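Local structure of glycoside hydrolase, family 11\:clostridium cellulosome enzyme, dockerin type i\:polysaccharide (Clostridium thermocellum, 2C71) at residues I51-S65 and I90-P104. The protein probably removes acetyl groups from acetylated xylan with the help of a bound metal ion, as a family 4 carbohydrate esterase. Numbering follows the deposited sequence.
Sequences IRRMVNSGHEIGNHS and IQKYAGTTPKFFRPP. With MG (magnesium ion), chain B.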
loop_
_atom_site.group_PDB
_atom_site.type_symbol
_atom_site.label_atom_id
_atom_site.label_comp_id
_atom_site.label_asym_id
_atom_site.label_seq_id
_atom_site.Cartn_x
_atom_site.Cartn_y
_atom_site.Cartn_z
ATOM N N ILE A 51 -2.482 6.366 -12.199
ATOM C CA ILE A 51 -2.805 4.950 -11.876
ATOM C C ILE A 51 -2.127 4.043 -12.892
ATOM O O ILE A 51 -1.500 3.038 -12.534
ATOM C CB ILE A 51 -4.350 4.789 -11.835
ATOM C CG1 ILE A 51 -4.908 5.372 -10.538
ATOM C CG2 ILE A 51 -4.801 3.374 -12.062
ATOM C CD1 ILE A 51 -4.672 4.517 -9.297
ATOM N N ARG A 52 -2.226 4.384 -14.184
ATOM C CA ARG A 52 -1.620 3.560 -15.213
ATOM C C ARG A 52 -0.098 3.618 -15.117
ATOM O O ARG A 52 0.575 2.596 -15.366
ATOM C CB ARG A 52 -2.197 3.958 -16.593
ATOM C CG ARG A 52 -1.860 3.025 -17.753
ATOM C CD ARG A 52 -2.292 1.591 -17.589
ATOM N NE ARG A 52 -3.689 1.285 -17.903
ATOM C CZ ARG A 52 -4.100 0.297 -18.726
ATOM N NH1 ARG A 52 -3.257 -0.490 -19.392
ATOM N NH2 ARG A 52 -5.378 0.032 -18.841
ATOM N N ARG A 53 0.453 4.784 -14.781
ATOM C CA ARG A 53 1.883 4.895 -14.565
ATOM C C ARG A 53 2.367 3.888 -13.536
ATOM O O ARG A 53 3.473 3.325 -13.671
ATOM C CB ARG A 53 2.237 6.323 -14.097
ATOM C CG ARG A 53 3.709 6.546 -13.800
ATOM C CD ARG A 53 4.016 7.974 -13.435
ATOM N NE ARG A 53 5.391 8.079 -12.963
ATOM C CZ ARG A 53 5.924 9.155 -12.399
ATOM N NH1 ARG A 53 5.197 10.212 -12.105
ATOM N NH2 ARG A 53 7.213 9.134 -12.033
ATOM N N MET A 54 1.572 3.638 -12.482
ATOM C CA MET A 54 1.961 2.636 -11.485
ATOM C C MET A 54 2.217 1.305 -12.153
ATOM O O MET A 54 3.283 0.689 -12.003
ATOM C CB MET A 54 0.870 2.500 -10.425
ATOM C CG MET A 54 0.703 3.746 -9.568
ATOM S SD MET A 54 -0.765 3.581 -8.537
ATOM C CE MET A 54 -0.692 5.194 -7.737
ATOM N N VAL A 55 1.201 0.830 -12.893
ATOM C CA VAL A 55 1.269 -0.449 -13.604
ATOM C C VAL A 55 2.452 -0.469 -14.576
ATOM O O VAL A 55 3.250 -1.417 -14.608
ATOM C CB VAL A 55 -0.060 -0.761 -14.366
ATOM C CG1 VAL A 55 0.033 -2.091 -15.083
ATOM C CG2 VAL A 55 -1.255 -0.773 -13.440
ATOM N N ASN A 56 2.571 0.603 -15.327
ATOM C CA ASN A 56 3.582 0.676 -16.385
ATOM C C ASN A 56 5.011 0.521 -15.837
ATOM O O ASN A 56 5.874 0.052 -16.533
ATOM C CB ASN A 56 3.505 2.014 -17.119
ATOM C CG ASN A 56 2.219 2.193 -17.928
ATOM O OD1 ASN A 56 1.488 1.226 -18.203
ATOM N ND2 ASN A 56 1.961 3.442 -18.342
ATOM N N SER A 57 5.186 0.966 -14.583
ATOM C CA SER A 57 6.461 1.066 -13.900
ATOM C C SER A 57 6.762 -0.131 -13.012
ATOM O O SER A 57 7.717 -0.115 -12.242
ATOM C CB SER A 57 6.541 2.370 -13.112
ATOM O OG SER A 57 6.252 3.483 -13.882
ATOM N N GLY A 58 5.913 -1.175 -13.086
ATOM C CA GLY A 58 6.123 -2.403 -12.339
ATOM C C GLY A 58 5.545 -2.432 -10.937
ATOM O O GLY A 58 5.794 -3.371 -10.179
ATOM N N HIS A 59 4.811 -1.393 -10.555
ATOM C CA HIS A 59 4.188 -1.355 -9.247
ATOM C C HIS A 59 2.905 -2.147 -9.268
ATOM O O HIS A 59 2.336 -2.437 -10.339
ATOM C CB HIS A 59 3.922 0.094 -8.827
ATOM C CG HIS A 59 5.134 0.958 -8.900
ATOM N ND1 HIS A 59 6.258 0.656 -8.187
ATOM C CD2 HIS A 59 5.349 2.089 -9.589
ATOM C CE1 HIS A 59 7.139 1.594 -8.478
ATOM N NE2 HIS A 59 6.628 2.467 -9.321
ATOM N N GLU A 60 2.403 -2.471 -8.099
ATOM C CA GLU A 60 1.134 -3.173 -7.893
ATOM C C GLU A 60 0.120 -2.208 -7.287
ATOM O O GLU A 60 0.498 -1.300 -6.526
ATOM C CB GLU A 60 1.373 -4.383 -7.022
ATOM C CG GLU A 60 0.140 -5.195 -6.712
ATOM C CD GLU A 60 0.400 -6.521 -6.058
ATOM O OE1 GLU A 60 1.532 -6.760 -5.604
ATOM O OE2 GLU A 60 -0.552 -7.329 -5.995
ATOM N N ILE A 61 -1.160 -2.435 -7.566
ATOM C CA ILE A 61 -2.242 -1.652 -6.976
ATOM C C ILE A 61 -3.119 -2.602 -6.148
ATOM O O ILE A 61 -3.570 -3.654 -6.640
ATOM C CB ILE A 61 -3.091 -0.956 -8.083
ATOM C CG1 ILE A 61 -2.201 -0.020 -8.919
ATOM C CG2 ILE A 61 -4.254 -0.219 -7.438
ATOM C CD1 ILE A 61 -2.943 0.605 -10.091
ATOM N N GLY A 62 -3.362 -2.204 -4.906
ATOM C CA GLY A 62 -4.317 -2.860 -4.044
ATOM C C GLY A 62 -5.455 -1.931 -3.650
ATOM O O GLY A 62 -5.554 -0.789 -4.084
ATOM N N ASN A 63 -6.368 -2.477 -2.829
ATOM C CA ASN A 63 -7.642 -1.829 -2.519
ATOM C C ASN A 63 -7.610 -1.272 -1.088
ATOM O O ASN A 63 -7.360 -2.044 -0.148
ATOM C CB ASN A 63 -8.736 -2.897 -2.690
ATOM C CG ASN A 63 -10.140 -2.404 -2.639
ATOM O OD1 ASN A 63 -10.522 -1.599 -1.773
ATOM N ND2 ASN A 63 -10.992 -2.914 -3.540
ATOM N N HIS A 64 -7.847 0.047 -0.918
ATOM C CA HIS A 64 -7.943 0.648 0.421
ATOM C C HIS A 64 -9.384 1.182 0.629
ATOM O O HIS A 64 -9.587 2.155 1.386
ATOM C CB HIS A 64 -6.911 1.789 0.528
ATOM C CG HIS A 64 -6.615 2.280 1.925
ATOM N ND1 HIS A 64 -6.573 1.458 3.037
ATOM C CD2 HIS A 64 -6.247 3.518 2.362
ATOM C CE1 HIS A 64 -6.253 2.185 4.107
ATOM N NE2 HIS A 64 -6.036 3.433 3.720
ATOM N N SER A 65 -10.358 0.538 -0.029
ATOM C CA SER A 65 -11.779 0.891 0.083
ATOM C C SER A 65 -12.173 2.106 -0.745
ATOM O O SER A 65 -11.296 2.801 -1.288
ATOM C CB SER A 65 -12.240 1.078 1.537
ATOM O OG SER A 65 -12.252 2.452 1.939
ATOM N N ILE A 90 -10.366 0.736 -10.526
ATOM C CA ILE A 90 -8.990 0.296 -10.758
ATOM C C ILE A 90 -8.893 -0.491 -12.073
ATOM O O ILE A 90 -8.013 -0.258 -12.904
ATOM C CB ILE A 90 -8.454 -0.530 -9.591
ATOM C CG1 ILE A 90 -8.357 0.322 -8.328
ATOM C CG2 ILE A 90 -7.094 -1.173 -9.959
ATOM C CD1 ILE A 90 -8.207 -0.466 -7.061
ATOM N N GLN A 91 -9.800 -1.405 -12.285
ATOM C CA GLN A 91 -9.790 -2.196 -13.539
ATOM C C GLN A 91 -9.891 -1.287 -14.758
ATOM O O GLN A 91 -9.225 -1.481 -15.775
ATOM C CB GLN A 91 -10.905 -3.233 -13.513
ATOM C CG GLN A 91 -11.000 -4.067 -14.763
ATOM C CD GLN A 91 -9.817 -4.933 -15.099
ATOM O OE1 GLN A 91 -9.270 -5.685 -14.265
ATOM N NE2 GLN A 91 -9.401 -4.828 -16.363
ATOM N N LYS A 92 -10.768 -0.310 -14.671
ATOM C CA LYS A 92 -11.030 0.571 -15.796
ATOM C C LYS A 92 -9.760 1.273 -16.276
ATOM O O LYS A 92 -9.527 1.392 -17.501
ATOM C CB LYS A 92 -12.118 1.587 -15.425
ATOM C CG LYS A 92 -12.475 2.506 -16.563
ATOM C CD LYS A 92 -13.639 3.337 -16.212
ATOM C CE LYS A 92 -13.942 4.398 -17.239
ATOM N NZ LYS A 92 -15.138 5.255 -16.813
ATOM N N TYR A 93 -8.935 1.742 -15.345
ATOM C CA TYR A 93 -7.842 2.651 -15.689
ATOM C C TYR A 93 -6.489 1.940 -15.701
ATOM O O TYR A 93 -5.590 2.294 -16.463
ATOM C CB TYR A 93 -7.806 3.837 -14.723
ATOM C CG TYR A 93 -9.046 4.701 -14.769
ATOM C CD1 TYR A 93 -9.457 5.297 -15.954
ATOM C CD2 TYR A 93 -9.807 4.918 -13.628
ATOM C CE1 TYR A 93 -10.590 6.088 -16.001
ATOM C CE2 TYR A 93 -10.942 5.707 -13.665
ATOM C CZ TYR A 93 -11.328 6.288 -14.854
ATOM O OH TYR A 93 -12.457 7.075 -14.896
ATOM N N ALA A 94 -6.363 0.933 -14.844
ATOM C CA ALA A 94 -5.132 0.177 -14.674
ATOM C C ALA A 94 -5.075 -1.095 -15.480
ATOM O O ALA A 94 -3.999 -1.574 -15.805
ATOM C CB ALA A 94 -4.870 -0.183 -13.196
ATOM N N GLY A 95 -6.242 -1.657 -15.781
ATOM C CA GLY A 95 -6.320 -2.931 -16.473
ATOM C C GLY A 95 -6.020 -4.127 -15.587
ATOM O O GLY A 95 -5.829 -5.238 -16.081
ATOM N N THR A 96 -5.986 -3.910 -14.274
ATOM C CA THR A 96 -5.742 -4.981 -13.315
ATOM C C THR A 96 -6.871 -5.092 -12.308
ATOM O O THR A 96 -7.761 -4.236 -12.243
ATOM C CB THR A 96 -4.418 -4.789 -12.562
ATOM O OG1 THR A 96 -4.466 -3.558 -11.834
ATOM C CG2 THR A 96 -3.246 -4.755 -13.532
ATOM N N THR A 97 -6.836 -6.148 -11.501
ATOM C CA THR A 97 -7.815 -6.320 -10.431
ATOM C C THR A 97 -7.163 -6.814 -9.143
ATOM O O THR A 97 -6.378 -7.762 -9.161
ATOM C CB THR A 97 -8.931 -7.299 -10.840
ATOM O OG1 THR A 97 -9.809 -7.518 -9.729
ATOM C CG2 THR A 97 -8.338 -8.628 -11.281
ATOM N N PRO A 98 -7.493 -6.168 -8.028
ATOM C CA PRO A 98 -6.605 -6.170 -6.853
ATOM C C PRO A 98 -6.536 -7.564 -6.217
ATOM O O PRO A 98 -7.528 -8.286 -6.307
ATOM C CB PRO A 98 -7.278 -5.164 -5.928
ATOM C CG PRO A 98 -7.846 -4.145 -6.880
ATOM C CD PRO A 98 -8.190 -4.879 -8.171
ATOM N N LYS A 99 -5.417 -7.918 -5.590
ATOM C CA LYS A 99 -5.304 -9.188 -4.870
ATOM C C LYS A 99 -5.209 -8.969 -3.360
ATOM O O LYS A 99 -5.270 -9.913 -2.574
ATOM C CB LYS A 99 -4.085 -9.974 -5.360
ATOM C CG LYS A 99 -4.241 -10.559 -6.754
ATOM C CD LYS A 99 -3.274 -11.711 -6.978
ATOM C CE LYS A 99 -2.382 -11.457 -8.182
ATOM N NZ LYS A 99 -0.987 -11.922 -7.948
ATOM N N PHE A 100 -5.059 -7.707 -2.975
ATOM C CA PHE A 100 -4.800 -7.308 -1.592
ATOM C C PHE A 100 -5.701 -6.148 -1.177
ATOM O O PHE A 100 -6.022 -5.285 -2.001
ATOM C CB PHE A 100 -3.340 -6.900 -1.440
ATOM C CG PHE A 100 -2.367 -8.031 -1.689
ATOM C CD1 PHE A 100 -2.094 -8.927 -0.697
ATOM C CD2 PHE A 100 -1.761 -8.201 -2.901
ATOM C CE1 PHE A 100 -1.226 -10.000 -0.927
ATOM C CE2 PHE A 100 -0.886 -9.250 -3.142
ATOM C CZ PHE A 100 -0.623 -10.157 -2.166
ATOM N N PHE A 101 -6.061 -6.178 0.094
ATOM C CA PHE A 101 -6.904 -5.155 0.751
ATOM C C PHE A 101 -6.194 -4.672 1.998
ATOM O O PHE A 101 -5.717 -5.489 2.789
ATOM C CB PHE A 101 -8.241 -5.802 1.148
ATOM C CG PHE A 101 -9.155 -4.941 1.997
ATOM C CD1 PHE A 101 -9.609 -3.715 1.536
ATOM C CD2 PHE A 101 -9.571 -5.381 3.229
ATOM C CE1 PHE A 101 -10.488 -2.946 2.338
ATOM C CE2 PHE A 101 -10.454 -4.620 3.993
ATOM C CZ PHE A 101 -10.915 -3.426 3.529
ATOM N N ARG A 102 -6.171 -3.364 2.220
ATOM C CA ARG A 102 -5.720 -2.799 3.467
ATOM C C ARG A 102 -6.894 -2.132 4.134
ATOM O O ARG A 102 -7.438 -1.135 3.607
ATOM C CB ARG A 102 -4.640 -1.745 3.302
ATOM C CG ARG A 102 -4.250 -1.171 4.669
ATOM C CD ARG A 102 -2.915 -0.573 4.699
ATOM N NE ARG A 102 -1.850 -1.534 4.507
ATOM C CZ ARG A 102 -0.729 -1.342 3.806
ATOM N NH1 ARG A 102 -0.512 -0.217 3.135
ATOM N NH2 ARG A 102 0.166 -2.312 3.720
ATOM N N PRO A 103 -7.362 -2.647 5.275
ATOM C CA PRO A 103 -8.535 -2.051 5.930
ATOM C C PRO A 103 -8.253 -0.608 6.308
ATOM O O PRO A 103 -7.191 -0.285 6.879
ATOM C CB PRO A 103 -8.762 -2.916 7.186
ATOM C CG PRO A 103 -8.020 -4.113 6.958
ATOM C CD PRO A 103 -6.889 -3.838 5.976
ATOM N N PRO A 104 -9.228 0.282 6.064
ATOM C CA PRO A 104 -9.134 1.659 6.611
ATOM C C PRO A 104 -8.869 1.598 8.093
ATOM O O PRO A 104 -9.547 0.880 8.858
ATOM C CB PRO A 104 -10.498 2.255 6.268
ATOM C CG PRO A 104 -10.863 1.543 4.993
ATOM C CD PRO A 104 -10.424 0.112 5.239
HETATM MG MG MG B . -5.694 5.189 5.031
HETATM O O HOH W 1 -3.151 -6.236 -5.586
HETATM O O HOH W 2 -4.926 -4.191 -9.144
HETATM O O HOH W 3 -3.791 4.673 5.560
HETATM O O HOH W 4 -7.688 5.624 4.925
HETATM O O HOH W 5 -5.482 6.917 6.172
HETATM O O HOH W 6 -6.144 4.016 6.825
#
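H64 and R102 meet in the metal site of a NodB-type polysaccharide deacetylase fold, a good example of how the ends of two strands, joined by a single parallel bridge, orient a metal ligand. A chi1 of -165° swings the imidazole away from its own backbone N and carries its edge to the carbonyl of R102: ND1 donates to R102 O over 2.8 Å, in the ring plane though well above the carbonyl plane. That bond helps fix the ring's rotation and leaves NE2 for the magnesium ion, a site shared with D13 and four waters. In the modelled conformer the R102 side chain leads away to a salt bridge with D12.

One residue before H64, the bridge pairs N63 with F101: N63 N donates to F100 O, and N63 O accepts from R102 N. Two residues before G62, E60 brings OE2 edge-on to the F100 ring at CD2 (3.4 Å), their planes 74° apart; T186 and a water also bind this oxygen.

Where helices 51-56 and 90-94 end, the methyl of A94 touches I51 CG2 and I61 CD1, each 3.7 Å from its CB, joining both helices to strand 60-63. At that strand's other end, H64 NE2 holds the magnesium ion at 2.2 Å.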